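Local structure of peptide ABC transporter, peptide-binding protein (Thermus thermophilus, 2D5W) at residues Ala91-Gly96 against Pro158-Gly163; Tyr39-Phe44 against Gly205-Ser210. The protein binds oligopeptides, here captured with a pentapeptide, and probably delivers them to an ABC transporter for uptake. One frame throughout, in Å; residues are numbered along the deposited sequence.

Interaction 1: Ala91-Gly96 against Pro158-Gly163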
loop_
_atom_site.group_PDB
_atom_site.type_symbol
_atom_site.label_atom_id
_atom_site.label_comp_id
_atom_site.label_asym_id
_atom_site.label_seq_id
_atom_site.Cartn_x
_atom_site.Cartn_y
_atom_site.Cartn_z
ATOM N N ALA A 91 -3.847 -27.716 -4.207
ATOM C CA ALA A 91 -3.449 -26.352 -4.555
ATOM C C ALA A 91 -2.719 -26.461 -5.890
ATOM O O ALA A 91 -1.709 -27.157 -5.991
ATOM C CB ALA A 91 -2.524 -25.784 -3.492
ATOM N N LYS A 92 -3.227 -25.776 -6.909
ATOM C CA LYS A 92 -2.624 -25.851 -8.235
ATOM C C LYS A 92 -2.563 -24.542 -9.005
ATOM O O LYS A 92 -3.419 -23.669 -8.853
ATOM C CB LYS A 92 -3.386 -26.863 -9.103
ATOM C CG LYS A 92 -3.381 -28.288 -8.580
ATOM C CD LYS A 92 -4.056 -29.239 -9.560
ATOM C CE LYS A 92 -4.182 -30.632 -8.964
ATOM N NZ LYS A 92 -2.878 -31.138 -8.460
ATOM N N TRP A 93 -1.540 -24.426 -9.844
ATOM C CA TRP A 93 -1.383 -23.262 -10.700
ATOM C C TRP A 93 -2.400 -23.410 -11.834
ATOM O O TRP A 93 -2.898 -24.515 -12.101
ATOM C CB TRP A 93 0.034 -23.203 -11.273
ATOM C CG TRP A 93 1.107 -22.984 -10.242
ATOM C CD1 TRP A 93 1.985 -23.913 -9.755
ATOM C CD2 TRP A 93 1.414 -21.754 -9.574
ATOM N NE1 TRP A 93 2.820 -23.336 -8.826
ATOM C CE2 TRP A 93 2.490 -22.012 -8.693
ATOM C CE3 TRP A 93 0.883 -20.457 -9.631
ATOM C CZ2 TRP A 93 3.046 -21.020 -7.876
ATOM C CZ3 TRP A 93 1.436 -19.470 -8.816
ATOM C CH2 TRP A 93 2.507 -19.760 -7.952
ATOM N N SER A 94 -2.696 -22.304 -12.510
ATOM C CA SER A 94 -3.674 -22.308 -13.593
ATOM C C SER A 94 -3.291 -23.172 -14.794
ATOM O O SER A 94 -4.145 -23.468 -15.632
ATOM C CB SER A 94 -3.961 -20.875 -14.050
ATOM O OG SER A 94 -2.776 -20.218 -14.450
ATOM N N ASP A 95 -2.026 -23.574 -14.888
ATOM C CA ASP A 95 -1.595 -24.429 -15.991
ATOM C C ASP A 95 -1.677 -25.902 -15.600
ATOM O O ASP A 95 -1.275 -26.781 -16.366
ATOM C CB ASP A 95 -0.169 -24.080 -16.444
ATOM C CG ASP A 95 0.868 -24.266 -15.349
ATOM O OD1 ASP A 95 0.499 -24.643 -14.216
ATOM O OD2 ASP A 95 2.065 -24.025 -15.632
ATOM N N GLY A 96 -2.198 -26.168 -14.405
ATOM C CA GLY A 96 -2.339 -27.537 -13.945
ATOM C C GLY A 96 -1.218 -28.071 -13.071
ATOM O O GLY A 96 -1.367 -29.133 -12.463
ATOM N N PRO A 158 5.698 -18.972 -8.770
ATOM C CA PRO A 158 5.850 -20.123 -9.671
ATOM C C PRO A 158 7.253 -20.424 -10.178
ATOM O O PRO A 158 7.694 -19.886 -11.196
ATOM C CB PRO A 158 4.877 -19.804 -10.798
ATOM C CG PRO A 158 4.966 -18.307 -10.888
ATOM C CD PRO A 158 4.991 -17.862 -9.437
ATOM N N LYS A 159 7.934 -21.322 -9.477
ATOM C CA LYS A 159 9.292 -21.696 -9.827
ATOM C C LYS A 159 9.432 -22.298 -11.221
ATOM O O LYS A 159 10.379 -21.976 -11.935
ATOM C CB LYS A 159 9.848 -22.679 -8.796
ATOM C CG LYS A 159 11.276 -23.121 -9.074
ATOM C CD LYS A 159 11.710 -24.215 -8.112
ATOM C CE LYS A 159 13.080 -24.762 -8.474
ATOM N NZ LYS A 159 13.497 -25.843 -7.540
ATOM N N HIS A 160 8.503 -23.167 -11.614
ATOM C CA HIS A 160 8.611 -23.793 -12.928
ATOM C C HIS A 160 8.514 -22.782 -14.063
ATOM O O HIS A 160 8.964 -23.046 -15.174
ATOM C CB HIS A 160 7.566 -24.911 -13.107
ATOM C CG HIS A 160 6.148 -24.434 -13.214
ATOM N ND1 HIS A 160 5.435 -23.957 -12.136
ATOM C CD2 HIS A 160 5.295 -24.411 -14.267
ATOM C CE1 HIS A 160 4.205 -23.664 -12.518
ATOM N NE2 HIS A 160 4.094 -23.930 -13.807
ATOM N N ILE A 161 7.950 -21.614 -13.774
ATOM C CA ILE A 161 7.805 -20.563 -14.775
ATOM C C ILE A 161 8.945 -19.549 -14.738
ATOM O O ILE A 161 9.535 -19.226 -15.770
ATOM C CB ILE A 161 6.474 -19.788 -14.578
ATOM C CG1 ILE A 161 5.281 -20.721 -14.806
ATOM C CG2 ILE A 161 6.426 -18.573 -15.504
ATOM C CD1 ILE A 161 5.197 -21.314 -16.205
ATOM N N MET A 162 9.262 -19.060 -13.544
ATOM C CA MET A 162 10.286 -18.033 -13.381
ATOM C C MET A 162 11.682 -18.509 -12.995
ATOM O O MET A 162 12.649 -17.762 -13.136
ATOM C CB MET A 162 9.808 -17.016 -12.339
ATOM C CG MET A 162 8.428 -16.432 -12.621
ATOM S SD MET A 162 7.834 -15.361 -11.293
ATOM C CE MET A 162 8.653 -13.823 -11.712
ATOM N N GLY A 163 11.773 -19.743 -12.508
ATOM C CA GLY A 163 13.044 -20.302 -12.070
ATOM C C GLY A 163 14.176 -20.320 -13.080
ATOM O O GLY A 163 15.291 -19.902 -12.762
#

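Interaction 2: Tyr39-Phe44 against Gly205-Ser210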
loop_
_atom_site.group_PDB
_atom_site.type_symbol
_atom_site.label_atom_id
_atom_site.label_comp_id
_atom_site.label_asym_id
_atom_site.label_seq_id
_atom_site.Cartn_x
_atom_site.Cartn_y
_atom_site.Cartn_z
ATOM N N TYR A 39 -7.432 -11.673 -6.836
ATOM C CA TYR A 39 -8.221 -12.498 -7.740
ATOM C C TYR A 39 -7.355 -13.513 -8.478
ATOM O O TYR A 39 -7.808 -14.615 -8.796
ATOM C CB TYR A 39 -8.946 -11.625 -8.775
ATOM C CG TYR A 39 -10.044 -10.762 -8.197
ATOM C CD1 TYR A 39 -9.753 -9.573 -7.525
ATOM C CD2 TYR A 39 -11.377 -11.160 -8.280
ATOM C CE1 TYR A 39 -10.768 -8.806 -6.945
ATOM C CE2 TYR A 39 -12.396 -10.406 -7.706
ATOM C CZ TYR A 39 -12.087 -9.233 -7.039
ATOM O OH TYR A 39 -13.102 -8.510 -6.455
ATOM N N LEU A 40 -6.104 -13.132 -8.721
ATOM C CA LEU A 40 -5.154 -13.941 -9.480
ATOM C C LEU A 40 -4.210 -14.837 -8.688
ATOM O O LEU A 40 -3.709 -15.834 -9.218
ATOM C CB LEU A 40 -4.310 -13.013 -10.356
ATOM C CG LEU A 40 -5.052 -12.152 -11.378
ATOM C CD1 LEU A 40 -4.109 -11.111 -11.954
ATOM C CD2 LEU A 40 -5.624 -13.037 -12.478
ATOM N N PHE A 41 -3.955 -14.475 -7.436
ATOM C CA PHE A 41 -3.038 -15.224 -6.585
ATOM C C PHE A 41 -3.622 -15.363 -5.190
ATOM O O PHE A 41 -3.958 -14.370 -4.548
ATOM C CB PHE A 41 -1.690 -14.501 -6.521
ATOM C CG PHE A 41 -0.979 -14.438 -7.843
ATOM C CD1 PHE A 41 -0.232 -15.522 -8.296
ATOM C CD2 PHE A 41 -1.103 -13.324 -8.663
ATOM C CE1 PHE A 41 0.377 -15.501 -9.552
ATOM C CE2 PHE A 41 -0.499 -13.294 -9.920
ATOM C CZ PHE A 41 0.243 -14.386 -10.365
ATOM N N ALA A 42 -3.741 -16.599 -4.721
ATOM C CA ALA A 42 -4.304 -16.853 -3.404
ATOM C C ALA A 42 -3.232 -17.117 -2.357
ATOM O O ALA A 42 -2.196 -17.716 -2.643
ATOM C CB ALA A 42 -5.264 -18.034 -3.472
ATOM N N PRO A 43 -3.468 -16.669 -1.120
ATOM C CA PRO A 43 -2.500 -16.876 -0.043
ATOM C C PRO A 43 -2.658 -18.256 0.587
ATOM O O PRO A 43 -3.618 -18.976 0.305
ATOM C CB PRO A 43 -2.857 -15.771 0.938
ATOM C CG PRO A 43 -4.364 -15.739 0.836
ATOM C CD PRO A 43 -4.598 -15.836 -0.664
ATOM N N PHE A 44 -1.702 -18.630 1.429
ATOM C CA PHE A 44 -1.794 -19.895 2.142
ATOM C C PHE A 44 -2.810 -19.660 3.256
ATOM O O PHE A 44 -3.691 -20.483 3.498
ATOM C CB PHE A 44 -0.440 -20.279 2.743
ATOM C CG PHE A 44 0.570 -20.722 1.725
ATOM C CD1 PHE A 44 1.820 -20.116 1.653
ATOM C CD2 PHE A 44 0.270 -21.744 0.832
ATOM C CE1 PHE A 44 2.755 -20.522 0.706
ATOM C CE2 PHE A 44 1.198 -22.156 -0.119
ATOM C CZ PHE A 44 2.444 -21.544 -0.181
ATOM N N GLY A 205 1.122 -15.053 -22.275
ATOM C CA GLY A 205 1.200 -16.168 -21.342
ATOM C C GLY A 205 2.438 -16.305 -20.477
ATOM O O GLY A 205 2.784 -17.414 -20.066
ATOM N N ALA A 206 3.084 -15.191 -20.157
ATOM C CA ALA A 206 4.304 -15.228 -19.352
ATOM C C ALA A 206 4.130 -15.762 -17.934
ATOM O O ALA A 206 5.071 -16.308 -17.361
ATOM C CB ALA A 206 4.928 -13.837 -19.295
ATOM N N MET A 207 2.942 -15.605 -17.360
ATOM C CA MET A 207 2.707 -16.065 -15.996
ATOM C C MET A 207 1.583 -17.082 -15.863
ATOM O O MET A 207 0.806 -17.304 -16.797
ATOM C CB MET A 207 2.386 -14.868 -15.090
ATOM C CG MET A 207 3.593 -14.041 -14.670
ATOM S SD MET A 207 4.727 -14.965 -13.597
ATOM C CE MET A 207 3.841 -14.889 -12.019
ATOM N N VAL A 208 1.535 -17.716 -14.692
ATOM C CA VAL A 208 0.469 -18.648 -14.346
ATOM C C VAL A 208 -0.110 -18.104 -13.045
ATOM O O VAL A 208 0.541 -17.305 -12.358
ATOM C CB VAL A 208 0.948 -20.106 -14.189
ATOM C CG1 VAL A 208 1.404 -20.637 -15.549
ATOM C CG2 VAL A 208 2.048 -20.201 -13.156
ATOM N N TYR A 209 -1.312 -18.553 -12.704
ATOM C CA TYR A 209 -2.053 -18.015 -11.574
ATOM C C TYR A 209 -2.534 -19.039 -10.559
ATOM O O TYR A 209 -2.908 -20.147 -10.921
ATOM C CB TYR A 209 -3.221 -17.226 -12.169
ATOM C CG TYR A 209 -2.724 -16.238 -13.208
ATOM C CD1 TYR A 209 -2.228 -14.996 -12.819
ATOM C CD2 TYR A 209 -2.627 -16.587 -14.560
ATOM C CE1 TYR A 209 -1.644 -14.131 -13.728
ATOM C CE2 TYR A 209 -2.034 -15.720 -15.487
ATOM C CZ TYR A 209 -1.543 -14.492 -15.055
ATOM O OH TYR A 209 -0.934 -13.622 -15.931
ATOM N N SER A 210 -2.545 -18.651 -9.287
ATOM C CA SER A 210 -2.952 -19.549 -8.209
ATOM C C SER A 210 -4.283 -19.192 -7.561
ATOM O O SER A 210 -4.765 -19.923 -6.697
ATOM C CB SER A 210 -1.886 -19.544 -7.122
ATOM O OG SER A 210 -1.761 -18.232 -6.598
#

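Interaction 1: Ala91-Gly96 against Pro158-Gly163
Trp93 and Asp95, both in a type I beta turn from Trp93 to Gly96, meet Pro158 and His160 at the N-terminus of helix 159-173, where Pro158 takes the N-cap position. The tightly packed half is indole against proline. Pro158 CB sits over one face of the six-membered ring, a CH-pi contact 3.7 Å from the ring centroid. Trp93 CH2 comes within 3.5 Å of Pro158 CD. The same face meets His160 near the pyrrole end, where CE1 lies 3.6 Å from Trp93 CD1 and the ring planes stand 56° apart. Asp103 accepts the indole N-H through OD1 and takes Lys159 N on OD2, so one carboxylate ties both segments. An alanine in place of Trp93 would probably open a gap beneath Pro158 and leave Asp103 OD1 without its indole donor. The outer half is polar and sparser: Asp95 lies at the exposed margin, its OD1 bonded to Arg97 N. Asp95 CG and His160 CG each stand between their own backbone N and carbonyl carbon (chi1 61° in Asp95), and the side chains reach tip to tip. His160 NE2 donates to the syn lone pair of Asp95 OD2 at 2.7 Å, the oxygen almost in the imidazole plane.

Interaction 2: Tyr39-Phe44 against Gly205-Ser210
In Phe41 and Tyr209 alike, CG is anti to the carbonyl carbon and so beside the residue's own backbone N (chi1 -65° in Phe41), whereas Ser210 OG stands between its own N and C (chi1 61°) and faces the Phe41-Ala42 backbone. The two aromatic planes are inclined at 50°, and Phe41 CZ touches Tyr209 CD1 at 3.5 Å. Leu40 lies beside Tyr209 and points the same way, its CB 3.8 Å from the same Tyr209 CD1 and across the ring plane from Phe41 CZ. The bent chain of Met207 brings its methyl CE to 4.0 Å from Phe41 CZ, adding an apolar neighbour to the ring. Polar contacts tie the segments together where they come closest. Ala42 N gives a hydrogen bond of 3.2 Å to Ser210 OG, and Ser210 N makes only a weak one to Leu40 O. Ser210 OG is also hydrogen-bonded to Tyr156 OH, which bonds Ala42 O as well, so that one phenol links both segments. Val208 O, by contrast, is buried without a hydrogen-bonding partner; Phe41 CE1 lies 3.3 Å from it. The contact thus joins residues 39-44, which continue from helix 31-40, to the loop between helix 199-203, which a Schellman motif with Gly205 as C-prime residue closes, and strand 213-219, an outermost strand of the five-stranded mixed sheet; Tyr209 also packs on Leu202 of that helix and on Lys214 and Leu215 of that strand.

In the fold
The two contacts have centres about 8 Å apart, and residues 91-96 and 158-163 fall within the chain span between 39-44 and 205-210. Interaction 2 is buried, built from apolar side chains, backbone polar groups and one serine hydroxyl; interaction 1 is only partly so, combining an indole-proline core with a His-carboxylate pair toward the surface. They meet directly: Ser94 OG lies 2.8 Å from Tyr209 N, a probable hydrogen bond, and Val208 CG1 packs 3.5 Å from Asp95 OD2. Tyr156 serves both, its ring meeting Trp93 while its hydroxyl belongs to interaction 2. Helix 159-173 is likewise shared, since Met162 touches Met207, and Ile161 touches Val208.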